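Local coordinates for putative alpha-L-fucosidase (Bacteroides thetaiotaomicron, PDB 3EYP), which probably hydrolyses alpha-L-fucosidic bonds, releasing L-fucose from fucosylated glycans, at residues A[12-17]-A[249-254]; A[209-214]-A[238-243]; A[223-228]-A[245-250]; A[379-384]-A[423-428]. All coordinates share one frame; numbering follows the deposited sequence.

Contact 1: residues A[12-17]-A[249-254]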
loop_
_atom_site.group_PDB
_atom_site.type_symbol
_atom_site.label_atom_id
_atom_site.label_comp_id
_atom_site.label_asym_id
_atom_site.label_seq_id
_atom_site.Cartn_x
_atom_site.Cartn_y
_atom_site.Cartn_z
ATOM N N ALA A 12 -2.105 12.649 -9.974
ATOM C CA ALA A 12 -3.068 11.684 -10.546
ATOM C C ALA A 12 -2.619 10.233 -10.212
ATOM O O ALA A 12 -3.417 9.361 -9.864
ATOM C CB ALA A 12 -3.225 11.876 -12.091
ATOM N N ARG A 13 -1.312 10.023 -10.296
ATOM C CA ARG A 13 -0.673 8.704 -9.975
ATOM C C ARG A 13 -0.897 8.308 -8.532
ATOM O O ARG A 13 -1.178 7.184 -8.201
ATOM C CB ARG A 13 0.845 8.716 -10.258
ATOM C CG ARG A 13 1.098 8.464 -11.743
ATOM C CD ARG A 13 2.591 8.189 -12.088
ATOM N NE ARG A 13 3.493 9.133 -11.509
ATOM C CZ ARG A 13 3.817 10.283 -12.067
ATOM N NH1 ARG A 13 3.351 10.611 -13.241
ATOM N NH2 ARG A 13 4.635 11.095 -11.451
ATOM N N GLN A 14 -0.732 9.284 -7.673
ATOM C CA GLN A 14 -0.862 9.062 -6.257
ATOM C C GLN A 14 -2.305 8.778 -5.908
ATOM O O GLN A 14 -2.590 7.970 -5.097
ATOM C CB GLN A 14 -0.250 10.189 -5.431
ATOM C CG GLN A 14 1.270 10.266 -5.594
ATOM C CD GLN A 14 1.857 11.538 -4.991
ATOM O OE1 GLN A 14 1.264 12.612 -5.112
ATOM N NE2 GLN A 14 3.028 11.438 -4.360
ATOM N N LEU A 15 -3.228 9.423 -6.581
ATOM C CA LEU A 15 -4.657 9.136 -6.335
ATOM C C LEU A 15 -5.011 7.703 -6.783
ATOM O O LEU A 15 -5.752 6.985 -6.145
ATOM C CB LEU A 15 -5.533 10.152 -7.085
ATOM C CG LEU A 15 -5.591 11.596 -6.610
ATOM C CD1 LEU A 15 -6.325 12.445 -7.753
ATOM C CD2 LEU A 15 -6.355 11.602 -5.260
ATOM N N GLU A 16 -4.498 7.322 -7.933
ATOM C CA GLU A 16 -4.767 5.970 -8.493
ATOM C C GLU A 16 -4.243 4.887 -7.523
ATOM O O GLU A 16 -4.928 3.922 -7.171
ATOM C CB GLU A 16 -4.135 5.868 -9.896
ATOM C CG GLU A 16 -4.261 4.466 -10.549
ATOM C CD GLU A 16 -3.218 3.481 -10.021
ATOM O OE1 GLU A 16 -2.026 3.881 -9.951
ATOM O OE2 GLU A 16 -3.598 2.327 -9.676
ATOM N N TRP A 17 -3.039 5.131 -7.034
ATOM C CA TRP A 17 -2.343 4.223 -6.092
ATOM C C TRP A 17 -3.088 4.123 -4.776
ATOM O O TRP A 17 -3.344 3.043 -4.250
ATOM C CB TRP A 17 -0.898 4.704 -5.872
ATOM C CG TRP A 17 -0.160 4.109 -4.707
ATOM C CD1 TRP A 17 0.592 2.977 -4.709
ATOM C CD2 TRP A 17 -0.054 4.659 -3.374
ATOM N NE1 TRP A 17 1.165 2.773 -3.458
ATOM C CE2 TRP A 17 0.765 3.779 -2.618
ATOM C CE3 TRP A 17 -0.623 5.753 -2.734
ATOM C CZ2 TRP A 17 1.043 3.989 -1.282
ATOM C CZ3 TRP A 17 -0.352 5.964 -1.397
ATOM C CH2 TRP A 17 0.493 5.085 -0.681
ATOM N N TYR A 249 4.892 15.715 -0.981
ATOM C CA TYR A 249 3.703 14.826 -0.893
ATOM C C TYR A 249 4.126 13.504 -1.499
ATOM O O TYR A 249 4.290 13.375 -2.711
ATOM C CB TYR A 249 2.513 15.413 -1.613
ATOM C CG TYR A 249 1.191 14.766 -1.250
ATOM C CD1 TYR A 249 0.271 15.421 -0.438
ATOM C CD2 TYR A 249 0.852 13.502 -1.742
ATOM C CE1 TYR A 249 -0.942 14.809 -0.090
ATOM C CE2 TYR A 249 -0.345 12.902 -1.405
ATOM C CZ TYR A 249 -1.238 13.542 -0.585
ATOM O OH TYR A 249 -2.461 12.918 -0.255
ATOM N N ILE A 250 4.455 12.600 -0.607
ATOM C CA ILE A 250 4.969 11.246 -0.964
ATOM C C ILE A 250 4.433 10.297 0.068
ATOM O O ILE A 250 5.076 10.063 1.124
ATOM C CB ILE A 250 6.510 11.175 -0.967
ATOM C CG1 ILE A 250 7.142 12.325 -1.736
ATOM C CG2 ILE A 250 6.975 9.864 -1.604
ATOM C CD1 ILE A 250 8.618 12.579 -1.437
ATOM N N PRO A 251 3.231 9.767 -0.177
ATOM C CA PRO A 251 2.590 9.000 0.840
ATOM C C PRO A 251 3.285 7.666 1.130
ATOM O O PRO A 251 4.027 7.147 0.303
ATOM C CB PRO A 251 1.181 8.744 0.295
ATOM C CG PRO A 251 1.184 9.160 -1.094
ATOM C CD PRO A 251 2.423 9.923 -1.400
ATOM N N ALA A 252 3.068 7.178 2.319
ATOM C CA ALA A 252 3.636 5.895 2.777
ATOM C C ALA A 252 2.983 4.683 2.143
ATOM O O ALA A 252 1.743 4.497 2.131
ATOM C CB ALA A 252 3.565 5.767 4.312
ATOM N N GLU A 253 3.856 3.768 1.724
ATOM C CA GLU A 253 3.438 2.403 1.325
ATOM C C GLU A 253 3.958 1.348 2.325
ATOM O O GLU A 253 5.120 1.281 2.621
ATOM C CB GLU A 253 3.940 2.107 -0.087
ATOM C CG GLU A 253 3.257 0.869 -0.757
ATOM C CD GLU A 253 3.962 0.495 -2.050
ATOM O OE1 GLU A 253 3.463 0.811 -3.143
ATOM O OE2 GLU A 253 5.044 -0.065 -1.972
ATOM N N THR A 254 3.040 0.576 2.906
ATOM C CA THR A 254 3.348 -0.322 3.988
ATOM C C THR A 254 3.497 -1.744 3.475
ATOM O O THR A 254 2.538 -2.357 3.026
ATOM C CB THR A 254 2.220 -0.309 5.082
ATOM O OG1 THR A 254 2.059 1.055 5.546
ATOM C CG2 THR A 254 2.546 -1.194 6.252
#
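Helix 12-20 presents one side to the chain of 249-254 as it runs into strand 253-257, with the CA atoms of Gln-14 and Pro-251 7.9 Å apart. The extended Gln-14 side chain brings NE2 to 2.8 Å from the carbonyl O of Tyr-249, in its own amide plane but 42° above that of the carbonyl. NE2 also bonds Asp-205 O, and OE1 is bonded to Ser-11 N, so a buried amide that both donates and accepts suits this place. One turn on, Trp-17 has CG anti to the backbone N (chi1 166°). Its CZ3 rests 3.6 Å from Pro-251 CG, while the ring edge points CH2 at Ala-252 O, 3.1 Å away. NE1 bonds OE1 of Glu-253 at 3.0 Å on the anti lone pair, and Trp-164 NE1 bonds OE2, so two indoles grip the carboxylate; the nearby acid Glu-162 may raise its proton affinity. A leucine at Trp-17 would lose the indole N-H and would probably leave Glu-253 less firmly oriented and Pro-251 less well packed. Trp-17 also touches Val-193 and Val-291, consistent with an N-terminal helix packed at the strand starts of a TIM-type barrel.

Contact 2: residues A[209-214]-A[238-243]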
loop_
_atom_site.group_PDB
_atom_site.type_symbol
_atom_site.label_atom_id
_atom_site.label_comp_id
_atom_site.label_asym_id
_atom_site.label_seq_id
_atom_site.Cartn_x
_atom_site.Cartn_y
_atom_site.Cartn_z
ATOM N N MET A 209 7.914 3.304 5.043
ATOM C CA MET A 209 7.399 3.783 6.308
ATOM C C MET A 209 8.163 3.271 7.510
ATOM O O MET A 209 7.671 3.266 8.604
ATOM C CB MET A 209 5.913 3.489 6.483
ATOM C CG MET A 209 5.463 2.286 5.774
ATOM S SD MET A 209 6.165 0.725 6.271
ATOM C CE MET A 209 5.285 0.477 7.799
ATOM N N GLY A 210 9.338 2.765 7.245
ATOM C CA GLY A 210 10.338 2.444 8.234
ATOM C C GLY A 210 10.338 1.121 8.979
ATOM O O GLY A 210 11.243 0.882 9.769
ATOM N N ASN A 211 9.328 0.289 8.786
ATOM C CA ASN A 211 9.331 -1.115 9.267
ATOM C C ASN A 211 8.671 -2.108 8.310
ATOM O O ASN A 211 8.047 -1.722 7.329
ATOM C CB ASN A 211 8.732 -1.256 10.671
ATOM C CG ASN A 211 7.230 -1.013 10.694
ATOM O OD1 ASN A 211 6.474 -1.849 10.231
ATOM N ND2 ASN A 211 6.789 0.177 11.221
ATOM N N GLU A 212 8.868 -3.402 8.577
ATOM C CA GLU A 212 8.290 -4.425 7.693
ATOM C C GLU A 212 7.332 -5.223 8.503
ATOM O O GLU A 212 7.162 -6.432 8.283
ATOM C CB GLU A 212 9.355 -5.359 7.085
ATOM C CG GLU A 212 10.288 -4.644 6.152
ATOM C CD GLU A 212 11.484 -5.482 5.659
ATOM O OE1 GLU A 212 11.680 -6.663 6.068
ATOM O OE2 GLU A 212 12.236 -4.908 4.849
ATOM N N ALA A 213 6.734 -4.537 9.481
ATOM C CA ALA A 213 5.828 -5.204 10.410
ATOM C C ALA A 213 4.367 -4.953 10.088
ATOM O O ALA A 213 3.458 -5.571 10.670
ATOM C CB ALA A 213 6.130 -4.837 11.833
ATOM N N GLY A 214 4.177 -4.039 9.143
ATOM C CA GLY A 214 2.867 -3.678 8.616
ATOM C C GLY A 214 2.165 -2.594 9.425
ATOM O O GLY A 214 0.928 -2.503 9.457
ATOM N N GLY A 238 9.938 10.372 10.676
ATOM C CA GLY A 238 9.692 11.085 9.425
ATOM C C GLY A 238 9.113 10.198 8.337
ATOM O O GLY A 238 8.356 10.643 7.470
ATOM N N LEU A 239 9.493 8.925 8.375
ATOM C CA LEU A 239 8.992 7.989 7.386
ATOM C C LEU A 239 7.701 7.379 7.847
ATOM O O LEU A 239 6.769 7.224 7.085
ATOM C CB LEU A 239 10.031 6.903 7.072
ATOM C CG LEU A 239 11.311 7.284 6.303
ATOM C CD1 LEU A 239 12.196 6.067 6.086
ATOM C CD2 LEU A 239 10.952 7.892 4.966
ATOM N N ASN A 240 7.674 6.967 9.096
ATOM C CA ASN A 240 6.558 6.189 9.631
ATOM C C ASN A 240 5.294 7.082 9.868
ATOM O O ASN A 240 4.181 6.666 9.645
ATOM C CB ASN A 240 6.978 5.480 10.932
ATOM C CG ASN A 240 5.954 4.534 11.463
ATOM O OD1 ASN A 240 5.354 4.807 12.522
ATOM N ND2 ASN A 240 5.759 3.352 10.771
ATOM N N GLU A 241 5.527 8.283 10.373
ATOM C CA GLU A 241 4.454 9.273 10.677
ATOM C C GLU A 241 4.294 10.350 9.644
ATOM O O GLU A 241 3.244 10.971 9.506
ATOM C CB GLU A 241 4.668 9.896 12.057
ATOM C CG GLU A 241 4.486 8.820 13.148
ATOM C CD GLU A 241 4.588 9.285 14.595
ATOM O OE1 GLU A 241 4.537 10.509 14.828
ATOM O OE2 GLU A 241 4.726 8.397 15.485
ATOM N N GLY A 242 5.396 10.645 8.991
ATOM C CA GLY A 242 5.456 11.697 8.057
ATOM C C GLY A 242 5.453 12.987 8.874
ATOM O O GLY A 242 5.681 12.960 10.066
ATOM N N MET A 243 5.242 14.087 8.185
ATOM C CA MET A 243 5.175 15.418 8.832
ATOM C C MET A 243 4.065 16.281 8.217
ATOM O O MET A 243 3.943 16.401 6.984
ATOM C CB MET A 243 6.532 16.165 8.695
ATOM C CG MET A 243 7.843 15.374 9.022
ATOM S SD MET A 243 9.357 16.196 8.498
ATOM C CE MET A 243 10.447 14.746 8.386
#
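The Asn-240 side-chain amide makes the central bond, ND2 donating to Met-209 O at 2.9 Å. With CG anti to the backbone N (chi1 -173°) the amide is carried to the loop, and the bond lies in the amide plane and almost along the C=O axis. Met-209 O also takes a C-H contact from Asn-240 CA at 3.3 Å, and in return Met-209 CA approaches Leu-239 O at 3.6 Å. Gly-210 fits beside Leu-239: its positive phi (85°) favours glycine, and a side chain would point at the CB of Leu-239. Further out, ND2 of Asn-211 lies 3.4 Å from ND2 of Asn-240; these two donors do not bond each other, but both bond Glu-215 O. Asn-211 is itself fixed by an Asx turn, OD1 accepting from Ala-213 N at 2.8 Å, and its ND2 also bonds Tyr-236 OH. Behind the first shell, Arg-207 NE bonds Leu-239 O, and Leu-239 packs on Ala-228 and Ile-229 of helix 226-230. Asn-240 at the helix end and Asn-211 within the loop thus match amide N-H groups to backbone carbonyls of the irregular loop, a job for which asparagine, short and uncharged, is well suited.

Contact 3: residues A[223-228]-A[245-250]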
loop_
_atom_site.group_PDB
_atom_site.type_symbol
_atom_site.label_atom_id
_atom_site.label_comp_id
_atom_site.label_asym_id
_atom_site.label_seq_id
_atom_site.Cartn_x
_atom_site.Cartn_y
_atom_site.Cartn_z
ATOM N N THR A 223 2.363 13.640 3.505
ATOM C CA THR A 223 3.517 14.528 3.380
ATOM C C THR A 223 4.623 14.193 4.368
ATOM O O THR A 223 4.385 13.745 5.513
ATOM C CB THR A 223 3.117 16.046 3.604
ATOM O OG1 THR A 223 2.357 16.207 4.830
ATOM C CG2 THR A 223 2.317 16.564 2.439
ATOM N N THR A 224 5.831 14.502 3.928
ATOM C CA THR A 224 7.032 14.430 4.751
ATOM C C THR A 224 8.149 15.197 4.060
ATOM O O THR A 224 8.003 15.615 2.915
ATOM C CB THR A 224 7.495 12.934 5.100
ATOM O OG1 THR A 224 8.330 12.953 6.269
ATOM C CG2 THR A 224 8.242 12.214 3.941
ATOM N N ASP A 225 9.262 15.331 4.739
ATOM C CA ASP A 225 10.424 16.020 4.156
ATOM C C ASP A 225 11.170 15.010 3.292
ATOM O O ASP A 225 11.342 13.866 3.692
ATOM C CB ASP A 225 11.354 16.575 5.223
ATOM C CG ASP A 225 10.859 17.918 5.820
ATOM O OD1 ASP A 225 9.907 18.520 5.274
ATOM O OD2 ASP A 225 11.406 18.336 6.891
ATOM N N SER A 226 11.628 15.430 2.122
ATOM C CA SER A 226 12.250 14.460 1.213
ATOM C C SER A 226 13.559 13.921 1.757
ATOM O O SER A 226 14.034 12.853 1.337
ATOM C CB SER A 226 12.437 15.028 -0.177
ATOM O OG SER A 226 13.491 15.934 -0.171
ATOM N N VAL A 227 14.112 14.642 2.721
ATOM C CA VAL A 227 15.379 14.219 3.391
ATOM C C VAL A 227 15.184 12.952 4.216
ATOM O O VAL A 227 16.119 12.144 4.413
ATOM C CB VAL A 227 16.018 15.377 4.210
ATOM C CG1 VAL A 227 15.221 15.661 5.500
ATOM C CG2 VAL A 227 17.494 15.095 4.506
ATOM N N ALA A 228 13.941 12.723 4.607
ATOM C CA ALA A 228 13.638 11.541 5.400
ATOM C C ALA A 228 13.844 10.318 4.543
ATOM O O ALA A 228 14.305 9.318 5.010
ATOM C CB ALA A 228 12.219 11.556 5.988
ATOM N N ASP A 245 3.945 19.373 8.210
ATOM C CA ASP A 245 4.708 20.495 7.560
ATOM C C ASP A 245 5.785 19.973 6.593
ATOM O O ASP A 245 6.714 20.687 6.186
ATOM C CB ASP A 245 5.347 21.450 8.596
ATOM C CG ASP A 245 6.362 20.771 9.512
ATOM O OD1 ASP A 245 6.405 19.521 9.588
ATOM O OD2 ASP A 245 7.124 21.490 10.180
ATOM N N GLY A 246 5.654 18.704 6.235
ATOM C CA GLY A 246 6.582 18.110 5.204
ATOM C C GLY A 246 6.612 18.846 3.892
ATOM O O GLY A 246 5.600 19.349 3.395
ATOM N N ASP A 247 7.796 18.883 3.315
ATOM C CA ASP A 247 8.066 19.607 2.068
ATOM C C ASP A 247 7.668 18.909 0.773
ATOM O O ASP A 247 7.711 19.521 -0.290
ATOM C CB ASP A 247 9.505 20.125 1.939
ATOM C CG ASP A 247 10.556 19.017 1.797
ATOM O OD1 ASP A 247 10.223 17.899 1.385
ATOM O OD2 ASP A 247 11.745 19.306 2.095
ATOM N N ALA A 248 7.220 17.671 0.906
ATOM C CA ALA A 248 6.849 16.817 -0.207
ATOM C C ALA A 248 5.666 15.958 0.062
ATOM O O ALA A 248 5.481 15.420 1.157
ATOM C CB ALA A 248 8.079 15.934 -0.652
ATOM N N TYR A 249 4.892 15.715 -0.981
ATOM C CA TYR A 249 3.703 14.826 -0.893
ATOM C C TYR A 249 4.126 13.504 -1.499
ATOM O O TYR A 249 4.290 13.375 -2.711
ATOM C CB TYR A 249 2.513 15.413 -1.613
ATOM C CG TYR A 249 1.191 14.766 -1.250
ATOM C CD1 TYR A 249 0.271 15.421 -0.438
ATOM C CD2 TYR A 249 0.852 13.502 -1.742
ATOM C CE1 TYR A 249 -0.942 14.809 -0.090
ATOM C CE2 TYR A 249 -0.345 12.902 -1.405
ATOM C CZ TYR A 249 -1.238 13.542 -0.585
ATOM O OH TYR A 249 -2.461 12.918 -0.255
ATOM N N ILE A 250 4.455 12.600 -0.607
ATOM C CA ILE A 250 4.969 11.246 -0.964
ATOM C C ILE A 250 4.433 10.297 0.068
ATOM O O ILE A 250 5.076 10.063 1.124
ATOM C CB ILE A 250 6.510 11.175 -0.967
ATOM C CG1 ILE A 250 7.142 12.325 -1.736
ATOM C CG2 ILE A 250 6.975 9.864 -1.604
ATOM C CD1 ILE A 250 8.618 12.579 -1.437
HETATM O O HOH W 1 9.432 20.923 5.980
HETATM O O HOH W 2 13.747 17.762 2.802
#
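Two flat carboxylates meet here, Asp-225 and Asp-247, their planes 39° apart and their side chains crossing at about a right angle. Each takes a backbone N-H of the other segment. Asp-247 N reaches Asp-225 OD1 at 2.9 Å, nearly along the C-O axis, and Ser-226 N reaches the syn lone pair of Asp-247 OD1, also at 2.9 Å. At the other end, the Tyr-249 ring is met obliquely by the Thr-223 methyl, CG2 standing 3.7 Å from CD1. Between these ends runs a two-stranded antiparallel sheet of 223-224 and 248-249, in which a classic beta bulge sets two residues, Asp-247 and Ala-248, opposite the single Thr-224. Thr-224 N donates to Ala-248 O at 2.9 Å, and Ala-248 N returns a bond from above the carbonyl plane. A CB at Gly-246 would collide with Thr-224 CA, so only glycine fits comfortably. The threonine hydroxyls bond outside carbonyls, Thr-223 to Met-243 and Thr-224 to Gly-238. Like-charged Asp-225 OD1 and Asp-247 OD2 come within 3.8 Å, a repulsion probably eased by the N-terminal end of helix 226-230 and by two waters. One donates to both Asp-225 OD1 and Asp-245 O; the other donates to Asp-247 OD2 and accepts from Val-227 N.

Contact 4: residues A[379-384]-A[423-428]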
loop_
_atom_site.group_PDB
_atom_site.type_symbol
_atom_site.label_atom_id
_atom_site.label_comp_id
_atom_site.label_asym_id
_atom_site.label_seq_id
_atom_site.Cartn_x
_atom_site.Cartn_y
_atom_site.Cartn_z
ATOM N N ASP A 379 -18.458 -1.297 17.034
ATOM C CA ASP A 379 -17.120 -1.510 17.567
ATOM C C ASP A 379 -15.985 -1.143 16.570
ATOM O O ASP A 379 -14.869 -1.587 16.692
ATOM C CB ASP A 379 -16.968 -2.973 18.024
ATOM C CG ASP A 379 -17.128 -3.998 16.888
ATOM O OD1 ASP A 379 -17.306 -3.613 15.703
ATOM O OD2 ASP A 379 -17.097 -5.233 17.190
ATOM N N CYS A 380 -16.335 -0.334 15.592
ATOM C CA CYS A 380 -15.416 0.104 14.526
ATOM C C CYS A 380 -16.009 1.348 13.884
ATOM O O CYS A 380 -17.209 1.476 13.807
ATOM C CB CYS A 380 -15.282 -1.022 13.462
ATOM S SG CYS A 380 -14.040 -0.691 12.208
ATOM N N LEU A 381 -15.153 2.266 13.471
ATOM C CA LEU A 381 -15.553 3.430 12.703
ATOM C C LEU A 381 -14.447 3.821 11.725
ATOM O O LEU A 381 -13.275 3.412 11.860
ATOM C CB LEU A 381 -15.940 4.642 13.564
ATOM C CG LEU A 381 -14.895 5.191 14.539
ATOM C CD1 LEU A 381 -13.917 6.154 13.820
ATOM C CD2 LEU A 381 -15.537 5.826 15.779
ATOM N N MET A 382 -14.887 4.574 10.725
ATOM C CA MET A 382 -14.040 4.971 9.582
ATOM C C MET A 382 -14.429 6.354 9.077
ATOM O O MET A 382 -15.603 6.759 9.073
ATOM C CB MET A 382 -14.225 3.975 8.436
ATOM C CG MET A 382 -13.371 4.235 7.148
ATOM S SD MET A 382 -13.359 2.719 6.052
ATOM C CE MET A 382 -14.944 2.870 5.316
ATOM N N ILE A 383 -13.413 7.067 8.643
ATOM C CA ILE A 383 -13.560 8.413 8.162
ATOM C C ILE A 383 -12.582 8.617 6.999
ATOM O O ILE A 383 -11.457 8.124 7.037
ATOM C CB ILE A 383 -13.343 9.419 9.355
ATOM C CG1 ILE A 383 -13.734 10.846 8.977
ATOM C CG2 ILE A 383 -11.900 9.426 9.902
ATOM C CD1 ILE A 383 -13.910 11.686 10.220
ATOM N N GLU A 384 -13.073 9.280 5.961
ATOM C CA GLU A 384 -12.343 9.526 4.691
ATOM C C GLU A 384 -12.413 10.968 4.248
ATOM O O GLU A 384 -13.473 11.547 4.093
ATOM C CB GLU A 384 -12.891 8.637 3.561
ATOM C CG GLU A 384 -12.825 7.157 3.877
ATOM C CD GLU A 384 -13.557 6.286 2.861
ATOM O OE1 GLU A 384 -14.282 6.798 1.986
ATOM O OE2 GLU A 384 -13.405 5.058 2.930
ATOM N N TRP A 423 -9.102 6.498 7.620
ATOM C CA TRP A 423 -8.656 6.232 8.960
ATOM C C TRP A 423 -9.695 5.357 9.621
ATOM O O TRP A 423 -10.896 5.695 9.634
ATOM C CB TRP A 423 -8.385 7.514 9.779
ATOM C CG TRP A 423 -7.353 7.232 10.800
ATOM C CD1 TRP A 423 -7.539 6.626 11.994
ATOM C CD2 TRP A 423 -5.966 7.407 10.640
ATOM N NE1 TRP A 423 -6.327 6.460 12.648
ATOM C CE2 TRP A 423 -5.339 6.931 11.820
ATOM C CE3 TRP A 423 -5.172 7.916 9.623
ATOM C CZ2 TRP A 423 -3.974 6.948 11.987
ATOM C CZ3 TRP A 423 -3.762 7.983 9.835
ATOM C CH2 TRP A 423 -3.206 7.469 10.973
ATOM N N ILE A 424 -9.241 4.203 10.102
ATOM C CA ILE A 424 -10.142 3.271 10.818
ATOM C C ILE A 424 -9.818 3.281 12.277
ATOM O O ILE A 424 -8.647 3.349 12.666
ATOM C CB ILE A 424 -9.968 1.813 10.277
ATOM C CG1 ILE A 424 -10.422 1.730 8.795
ATOM C CG2 ILE A 424 -10.671 0.765 11.226
ATOM C CD1 ILE A 424 -9.992 0.435 8.074
ATOM N N VAL A 425 -10.847 3.210 13.096
ATOM C CA VAL A 425 -10.649 3.031 14.526
ATOM C C VAL A 425 -11.462 1.827 14.977
ATOM O O VAL A 425 -12.598 1.625 14.537
ATOM C CB VAL A 425 -11.040 4.305 15.335
ATOM C CG1 VAL A 425 -11.178 3.952 16.844
ATOM C CG2 VAL A 425 -9.972 5.396 15.108
ATOM N N ARG A 426 -10.819 0.983 15.757
ATOM C CA ARG A 426 -11.490 -0.126 16.397
ATOM C C ARG A 426 -11.585 0.181 17.894
ATOM O O ARG A 426 -10.693 0.813 18.485
ATOM C CB ARG A 426 -10.730 -1.440 16.192
ATOM C CG ARG A 426 -10.671 -1.936 14.765
ATOM C CD ARG A 426 -9.856 -3.155 14.705
ATOM N NE ARG A 426 -8.466 -2.750 14.771
ATOM C CZ ARG A 426 -7.453 -3.595 14.750
ATOM N NH1 ARG A 426 -7.707 -4.897 14.642
ATOM N NH2 ARG A 426 -6.205 -3.124 14.796
ATOM N N LEU A 427 -12.668 -0.289 18.481
ATOM C CA LEU A 427 -13.080 0.162 19.809
ATOM C C LEU A 427 -13.905 -0.888 20.479
ATOM O O LEU A 427 -14.598 -1.658 19.818
ATOM C CB LEU A 427 -13.922 1.446 19.689
ATOM C CG LEU A 427 -15.163 1.459 18.763
ATOM C CD1 LEU A 427 -16.466 1.777 19.555
ATOM C CD2 LEU A 427 -14.996 2.396 17.583
ATOM N N ALA A 428 -13.786 -0.926 21.803
ATOM C CA ALA A 428 -14.672 -1.755 22.617
ATOM C C ALA A 428 -16.118 -1.389 22.256
ATOM O O ALA A 428 -16.461 -0.203 22.149
ATOM C CB ALA A 428 -14.377 -1.590 24.133
#
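Strands 380-384 and 423-427 lie antiparallel, their axes 4.7 Å apart at closest, successive side chains alternating between the faces. Backbone bonds join the hydrogen-bonded pairs, in the carbonyl plane where Val-425 N donates to Leu-381 O at 2.7 Å. On the face of Leu-381, Val-425 and Ile-383, the forked end of Leu-381 fits between two knobs: CD1 lies 3.7 Å from Val-425 CB, and CD2 lies 3.9 Å from Leu-427 CD2. With CG in the crowded position between N and C (chi1 58°), the leucine lies side by side with Val-425. Leu-427 takes the same kind of turn (chi1 54°) and crosses Leu-381 at about a right angle; its CG settles 3.5 Å from Asp-379 C, and its CD2 comes 3.6 Å from Cys-380 N. An alanine at Leu-427 would remove this branched end and would probably leave Leu-381 and the Asp-379 backbone poorly packed. On the other face, Ile-424 fills the step between two sulfurs, its CG2 3.8 Å from Cys-380 SG and its CG1 4.1 Å from Met-382 SD. Met-382, extended through chi1 and chi2, runs alongside and bends only at chi3, beyond the sulfur. The two strands are neighbours in one five-stranded sheet of the F5/8 type C (discoidin-like) beta-sandwich, with strand 447-454 on the far side of strand 380-385. The face of Cys-380, Met-382 and Ile-424 packs on Phe-323 of helix 306-323, while Ile-424 and Arg-426 also touch helix 275-283; Arg-426 forms a salt bridge with Asp-280 and a cation-pi contact with Trp-279, joining this domain to the probable catalytic one.

Overall arrangement
Contacts 1, 2 and 3 form one connected group in the fucosidase domain, whereas contact 4 lies in the F5/8 type C domain, its centre about 21 Å or more from theirs. Contact 1 lies deep in the molecule and shares Tyr-249 and Ile-250 with contact 3, which is partly exposed. Contact 2 is buried as contact 1 is, and touches both: Met-209 packs on Ala-252, and the segment at its helix end meets the threonines of contact 3. The chemistry follows position: buried amide, indole and carboxylate in contact 1, amide-to-carbonyl bonding in contact 2, hydrated aspartates in contact 3, and apolar sheet side chains in contact 4.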